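Local coordinates for protein putative transcriptional regulator (Streptomyces coelicolor, PDB 2ZB9) that probably acts as a TetR-family transcription regulator, binding regulatory DNA through a helix-turn-helix motif, at residues 74-79 and 138-143; 104-109 and 173-178. All coordinates share one frame; numbering follows the deposited sequence.

Contact 1 of 2, residues 74-79 and 138-143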
loop_
_atom_site.group_PDB
_atom_site.type_symbol
_atom_site.label_atom_id
_atom_site.label_comp_id
_atom_site.label_asym_id
_atom_site.label_seq_id
_atom_site.Cartn_x
_atom_site.Cartn_y
_atom_site.Cartn_z
ATOM N N GLY A 74 9.947 -14.456 -11.538
ATOM C CA GLY A 74 9.031 -15.072 -12.484
ATOM C C GLY A 74 7.785 -14.213 -12.649
ATOM O O GLY A 74 7.268 -14.037 -13.758
ATOM N N TYR A 75 7.301 -13.657 -11.544
ATOM C CA TYR A 75 6.109 -12.825 -11.601
ATOM C C TYR A 75 6.344 -11.575 -12.437
ATOM O O TYR A 75 5.544 -11.251 -13.311
ATOM C CB TYR A 75 5.661 -12.418 -10.199
ATOM C CG TYR A 75 4.350 -11.670 -10.211
ATOM C CD1 TYR A 75 3.142 -12.346 -10.379
ATOM C CD2 TYR A 75 4.322 -10.281 -10.120
ATOM C CE1 TYR A 75 1.934 -11.651 -10.463
ATOM C CE2 TYR A 75 3.127 -9.578 -10.204
ATOM C CZ TYR A 75 1.939 -10.265 -10.377
ATOM O OH TYR A 75 0.765 -9.557 -10.481
ATOM N N PHE A 76 7.446 -10.878 -12.179
ATOM C CA PHE A 76 7.749 -9.662 -12.931
ATOM C C PHE A 76 7.725 -9.924 -14.441
ATOM O O PHE A 76 7.121 -9.172 -15.211
ATOM C CB PHE A 76 9.112 -9.101 -12.499
ATOM C CG PHE A 76 9.531 -7.871 -13.257
ATOM C CD1 PHE A 76 10.109 -7.976 -14.526
ATOM C CD2 PHE A 76 9.329 -6.601 -12.714
ATOM C CE1 PHE A 76 10.476 -6.836 -15.245
ATOM C CE2 PHE A 76 9.691 -5.457 -13.420
ATOM C CZ PHE A 76 10.268 -5.571 -14.693
ATOM N N HIS A 77 8.373 -11.001 -14.865
ATOM C CA HIS A 77 8.412 -11.335 -16.284
ATOM C C HIS A 77 7.092 -11.858 -16.854
ATOM O O HIS A 77 6.854 -11.773 -18.054
ATOM C CB HIS A 77 9.552 -12.321 -16.533
ATOM C CG HIS A 77 10.902 -11.704 -16.350
ATOM N ND1 HIS A 77 11.489 -10.907 -17.309
ATOM C CD2 HIS A 77 11.733 -11.678 -15.280
ATOM C CE1 HIS A 77 12.620 -10.414 -16.838
ATOM N NE2 HIS A 77 12.791 -10.866 -15.609
ATOM N N ALA A 78 6.226 -12.380 -15.994
ATOM C CA ALA A 78 4.936 -12.884 -16.448
ATOM C C ALA A 78 3.939 -11.757 -16.753
ATOM O O ALA A 78 3.088 -11.902 -17.626
ATOM C CB ALA A 78 4.346 -13.821 -15.399
ATOM N N VAL A 79 4.042 -10.642 -16.034
ATOM C CA VAL A 79 3.123 -9.524 -16.234
ATOM C C VAL A 79 3.737 -8.346 -16.979
ATOM O O VAL A 79 3.047 -7.377 -17.297
ATOM C CB VAL A 79 2.568 -9.007 -14.873
ATOM C CG1 VAL A 79 1.828 -10.122 -14.152
ATOM C CG2 VAL A 79 3.699 -8.483 -14.005
ATOM N N ALA A 138 10.996 -1.929 -7.511
ATOM C CA ALA A 138 11.938 -0.911 -7.969
ATOM C C ALA A 138 11.851 -0.722 -9.477
ATOM O O ALA A 138 11.815 0.407 -9.966
ATOM C CB ALA A 138 13.369 -1.274 -7.568
ATOM N N GLN A 139 11.817 -1.829 -10.213
ATOM C CA GLN A 139 11.731 -1.771 -11.664
ATOM C C GLN A 139 10.353 -1.292 -12.129
ATOM O O GLN A 139 10.259 -0.569 -13.108
ATOM C CB GLN A 139 12.015 -3.145 -12.272
ATOM C CG GLN A 139 13.308 -3.790 -11.811
ATOM C CD GLN A 139 13.452 -5.214 -12.320
ATOM O OE1 GLN A 139 13.679 -5.438 -13.512
ATOM N NE2 GLN A 139 13.297 -6.184 -11.423
ATOM N N ARG A 140 9.284 -1.698 -11.445
ATOM C CA ARG A 140 7.953 -1.244 -11.858
ATOM C C ARG A 140 7.937 0.278 -11.743
ATOM O O ARG A 140 7.492 0.979 -12.654
ATOM C CB ARG A 140 6.851 -1.830 -10.964
ATOM C CG ARG A 140 6.638 -3.344 -11.063
ATOM C CD ARG A 140 6.244 -3.804 -12.467
ATOM N NE ARG A 140 5.415 -2.827 -13.170
ATOM C CZ ARG A 140 5.249 -2.810 -14.488
ATOM N NH1 ARG A 140 5.845 -3.729 -15.243
ATOM N NH2 ARG A 140 4.551 -1.839 -15.063
ATOM N N ARG A 141 8.439 0.780 -10.617
ATOM C CA ARG A 141 8.503 2.217 -10.374
ATOM C C ARG A 141 9.279 2.968 -11.436
ATOM O O ARG A 141 8.839 4.017 -11.900
ATOM C CB ARG A 141 9.163 2.513 -9.036
ATOM C CG ARG A 141 8.248 2.418 -7.859
ATOM C CD ARG A 141 8.840 3.211 -6.713
ATOM N NE ARG A 141 7.922 3.232 -5.595
ATOM C CZ ARG A 141 7.316 4.317 -5.139
ATOM N NH1 ARG A 141 7.529 5.503 -5.701
ATOM N NH2 ARG A 141 6.484 4.200 -4.120
ATOM N N ALA A 142 10.449 2.445 -11.792
ATOM C CA ALA A 142 11.293 3.086 -12.795
ATOM C C ALA A 142 10.558 3.153 -14.123
ATOM O O ALA A 142 10.656 4.141 -14.842
ATOM C CB ALA A 142 12.611 2.314 -12.953
ATOM N N LEU A 143 9.819 2.095 -14.440
ATOM C CA LEU A 143 9.052 2.017 -15.682
ATOM C C LEU A 143 7.973 3.106 -15.670
ATOM O O LEU A 143 7.771 3.813 -16.653
ATOM C CB LEU A 143 8.410 0.626 -15.800
ATOM C CG LEU A 143 8.803 -0.382 -16.894
ATOM C CD1 LEU A 143 10.155 -0.055 -17.533
ATOM C CD2 LEU A 143 8.808 -1.780 -16.276
HETATM O O HOH W 1 6.796 -6.373 -14.816
#
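Phe76 sits on helix 67-83, the helix that in TetR-family regulators joins the DNA-binding head to the C-terminal body, and reaches across to Gln139, Arg140 and Leu143 of helix 126-153. The segment axes approach to 11.9 Å and run at 31°, a gap spanned largely by the one ring. The first bond of the Phe76 side chain points toward helix 126-153, and a chi1 of 178° sets the ring opposite the backbone nitrogen, its CE2 and CZ rim reaching that helix. The Gln139 amide lies stacked over one face, offset toward the rim, its plane 14° from the ring's; the closest touch is Gln139 CB to Phe76 CE2, 3.5 Å. Over the centre of the opposite face rests a water, which donates to Phe76 O at 2.8 Å and accepts from Arg140 NH1, so the arginine is tied to the helix backbone while its CD packs 3.9 Å from Phe76 CE2. Leu143 CD2 comes up obliquely near CZ. An alanine here would probably leave the Gln139 amide without its stacking partner and open a gap beside Arg140 CD. Arg140 NH2 also bonds Leu83 O, while Tyr75, neighbouring Phe76, packs on helices 20-39 and 110-122.

Contact 2 of 2, residues 104-109 and 173-178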
loop_
_atom_site.group_PDB
_atom_site.type_symbol
_atom_site.label_atom_id
_atom_site.label_comp_id
_atom_site.label_asym_id
_atom_site.label_seq_id
_atom_site.Cartn_x
_atom_site.Cartn_y
_atom_site.Cartn_z
ATOM N N HIS A 104 -6.940 -4.953 -13.911
ATOM C CA HIS A 104 -7.418 -6.248 -14.370
ATOM C C HIS A 104 -6.540 -7.340 -13.762
ATOM O O HIS A 104 -7.040 -8.316 -13.201
ATOM C CB HIS A 104 -7.356 -6.334 -15.895
ATOM C CG HIS A 104 -7.725 -7.683 -16.433
ATOM N ND1 HIS A 104 -9.031 -8.095 -16.578
ATOM C CD2 HIS A 104 -6.954 -8.727 -16.820
ATOM C CE1 HIS A 104 -9.051 -9.337 -17.032
ATOM N NE2 HIS A 104 -7.804 -9.744 -17.186
ATOM N N VAL A 105 -5.226 -7.170 -13.874
ATOM C CA VAL A 105 -4.291 -8.140 -13.319
ATOM C C VAL A 105 -4.494 -8.335 -11.822
ATOM O O VAL A 105 -4.567 -9.464 -11.334
ATOM C CB VAL A 105 -2.819 -7.707 -13.548
ATOM C CG1 VAL A 105 -1.880 -8.565 -12.692
ATOM C CG2 VAL A 105 -2.454 -7.855 -15.020
ATOM N N MET A 106 -4.600 -7.230 -11.093
ATOM C CA MET A 106 -4.747 -7.283 -9.640
ATOM C C MET A 106 -6.088 -7.759 -9.075
ATOM O O MET A 106 -6.137 -8.253 -7.944
ATOM C CB MET A 106 -4.406 -5.914 -9.046
ATOM C CG MET A 106 -2.994 -5.424 -9.383
ATOM S SD MET A 106 -1.703 -6.578 -8.838
ATOM C CE MET A 106 -1.680 -6.243 -7.103
ATOM N N THR A 107 -7.168 -7.635 -9.845
ATOM C CA THR A 107 -8.491 -8.033 -9.353
ATOM C C THR A 107 -9.151 -9.216 -10.062
ATOM O O THR A 107 -9.990 -9.900 -9.473
ATOM C CB THR A 107 -9.498 -6.857 -9.433
ATOM O OG1 THR A 107 -9.652 -6.460 -10.800
ATOM C CG2 THR A 107 -9.022 -5.667 -8.619
ATOM N N ARG A 108 -8.793 -9.448 -11.320
ATOM C CA ARG A 108 -9.396 -10.530 -12.107
ATOM C C ARG A 108 -8.406 -11.632 -12.459
ATOM O O ARG A 108 -8.668 -12.452 -13.332
ATOM C CB ARG A 108 -9.982 -9.952 -13.399
ATOM C CG ARG A 108 -10.901 -8.766 -13.166
ATOM C CD ARG A 108 -12.175 -9.196 -12.464
ATOM N NE ARG A 108 -12.796 -8.098 -11.727
ATOM C CZ ARG A 108 -14.037 -8.126 -11.251
ATOM N NH1 ARG A 108 -14.798 -9.198 -11.440
ATOM N NH2 ARG A 108 -14.515 -7.087 -10.574
ATOM N N THR A 109 -7.282 -11.653 -11.754
ATOM C CA THR A 109 -6.218 -12.616 -11.995
ATOM C C THR A 109 -5.623 -13.097 -10.668
ATOM O O THR A 109 -5.722 -12.412 -9.650
ATOM C CB THR A 109 -5.120 -11.938 -12.862
ATOM O OG1 THR A 109 -5.510 -11.982 -14.242
ATOM C CG2 THR A 109 -3.774 -12.581 -12.671
ATOM N N ALA A 173 -2.054 4.109 -4.554
ATOM C CA ALA A 173 -3.448 4.257 -4.123
ATOM C C ALA A 173 -4.215 2.962 -4.367
ATOM O O ALA A 173 -5.064 2.576 -3.566
ATOM C CB ALA A 173 -4.120 5.405 -4.884
ATOM N N VAL A 174 -3.930 2.309 -5.491
ATOM C CA VAL A 174 -4.583 1.046 -5.834
ATOM C C VAL A 174 -4.116 -0.045 -4.867
ATOM O O VAL A 174 -4.931 -0.786 -4.312
ATOM C CB VAL A 174 -4.231 0.593 -7.275
ATOM C CG1 VAL A 174 -4.929 -0.736 -7.593
ATOM C CG2 VAL A 174 -4.638 1.666 -8.276
ATOM N N TYR A 175 -2.802 -0.146 -4.677
ATOM C CA TYR A 175 -2.251 -1.136 -3.762
ATOM C C TYR A 175 -2.888 -0.963 -2.389
ATOM O O TYR A 175 -3.254 -1.939 -1.731
ATOM C CB TYR A 175 -0.734 -0.966 -3.621
ATOM C CG TYR A 175 0.097 -1.618 -4.709
ATOM C CD1 TYR A 175 0.120 -3.001 -4.860
ATOM C CD2 TYR A 175 0.876 -0.848 -5.574
ATOM C CE1 TYR A 175 0.899 -3.608 -5.849
ATOM C CE2 TYR A 175 1.660 -1.442 -6.568
ATOM C CZ TYR A 175 1.663 -2.824 -6.699
ATOM O OH TYR A 175 2.420 -3.420 -7.685
ATOM N N HIS A 176 -3.027 0.285 -1.956
ATOM C CA HIS A 176 -3.601 0.547 -0.645
ATOM C C HIS A 176 -5.038 0.069 -0.521
ATOM O O HIS A 176 -5.405 -0.570 0.470
ATOM C CB HIS A 176 -3.521 2.036 -0.316
ATOM C CG HIS A 176 -4.135 2.395 0.998
ATOM N ND1 HIS A 176 -5.348 3.041 1.102
ATOM C CD2 HIS A 176 -3.708 2.186 2.267
ATOM C CE1 HIS A 176 -5.641 3.215 2.379
ATOM N NE2 HIS A 176 -4.663 2.706 3.105
ATOM N N ARG A 177 -5.858 0.369 -1.516
ATOM C CA ARG A 177 -7.242 -0.067 -1.450
ATOM C C ARG A 177 -7.286 -1.593 -1.564
ATOM O O ARG A 177 -8.193 -2.233 -1.033
ATOM C CB ARG A 177 -8.077 0.607 -2.547
ATOM C CG ARG A 177 -9.571 0.501 -2.314
ATOM C CD ARG A 177 -10.400 1.353 -3.287
ATOM N NE ARG A 177 -10.505 2.762 -2.898
ATOM C CZ ARG A 177 -11.444 3.589 -3.358
ATOM N NH1 ARG A 177 -12.352 3.142 -4.214
ATOM N NH2 ARG A 177 -11.479 4.858 -2.971
ATOM N N LEU A 178 -6.290 -2.175 -2.233
ATOM C CA LEU A 178 -6.225 -3.630 -2.373
ATOM C C LEU A 178 -5.766 -4.305 -1.083
ATOM O O LEU A 178 -6.326 -5.327 -0.694
ATOM C CB LEU A 178 -5.271 -4.042 -3.498
ATOM C CG LEU A 178 -5.752 -3.921 -4.941
ATOM C CD1 LEU A 178 -4.574 -4.153 -5.885
ATOM C CD2 LEU A 178 -6.862 -4.928 -5.200
#
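The phenol ring of Tyr175 receives the methyl of Met106 obliquely at its CE1 corner, CE to CE1 being 3.9 Å. Around the same ring, Phe102 meets it edge-to-face, Leu115 and Ile119 of helix 110-122 add aliphatic packing, and the imidazole of His176 of the second subunit lies with its plane only about 10° from that of the phenol. The tyrosine is thus lodged between its own chain and the partner chain. His176 ND1 and Arg177 NH2 in particular reach Asp168 of the second subunit, by a hydrogen bond and a salt bridge respectively, consistent with the helical dimer interface familiar in TetR-family regulators.

The rest of the contact is a meeting of aliphatic groups between two helical segments that run almost parallel, 5° apart, with axes 11.7 Å from each other. Leu178 is the residue in the middle. Its CD1 is 3.6 Å from Met106 CB. Bends at both chi2 (-58°) and chi3 (-76°) fold the methionine chain back, so that Met106 CE also comes to Leu178 CD1, at 3.8 Å. The other branch, CD2, reaches Thr107 CG2 at 4.1 Å. Thr107 turns its two branches to different tasks: the methyl goes to the leucine, while OG1 bonds back to Thr103 O within its own helix.

What joins the two segments here is thus a set of hydrocarbon contacts without directional bonds, apolar packing that depends on burial and on how closely the side chains fit one another.

In the fold
The centres of contacts 1 and 2 lie 15 Å apart, and their segments alternate along the chain, so that two pairs of consecutive helices, 67-83 with 91-108 and 126-153 with 163-179, are laced together. Tyr75 bridges them: its OH packs 3.6 Å from Val105 CG1 and 4.2 Å from Met106 SD. The centre of contact 1 lies about 4 Å, that of contact 2 about 11 Å, from the centre of the chain. Both reach the dimer partner, Arg141 packing on His176 of the second subunit and Arg177 on Arg141 of that subunit. Helix 67-83, which in this family follows the DNA-binding domain, thus packs against helices that also touch the second subunit.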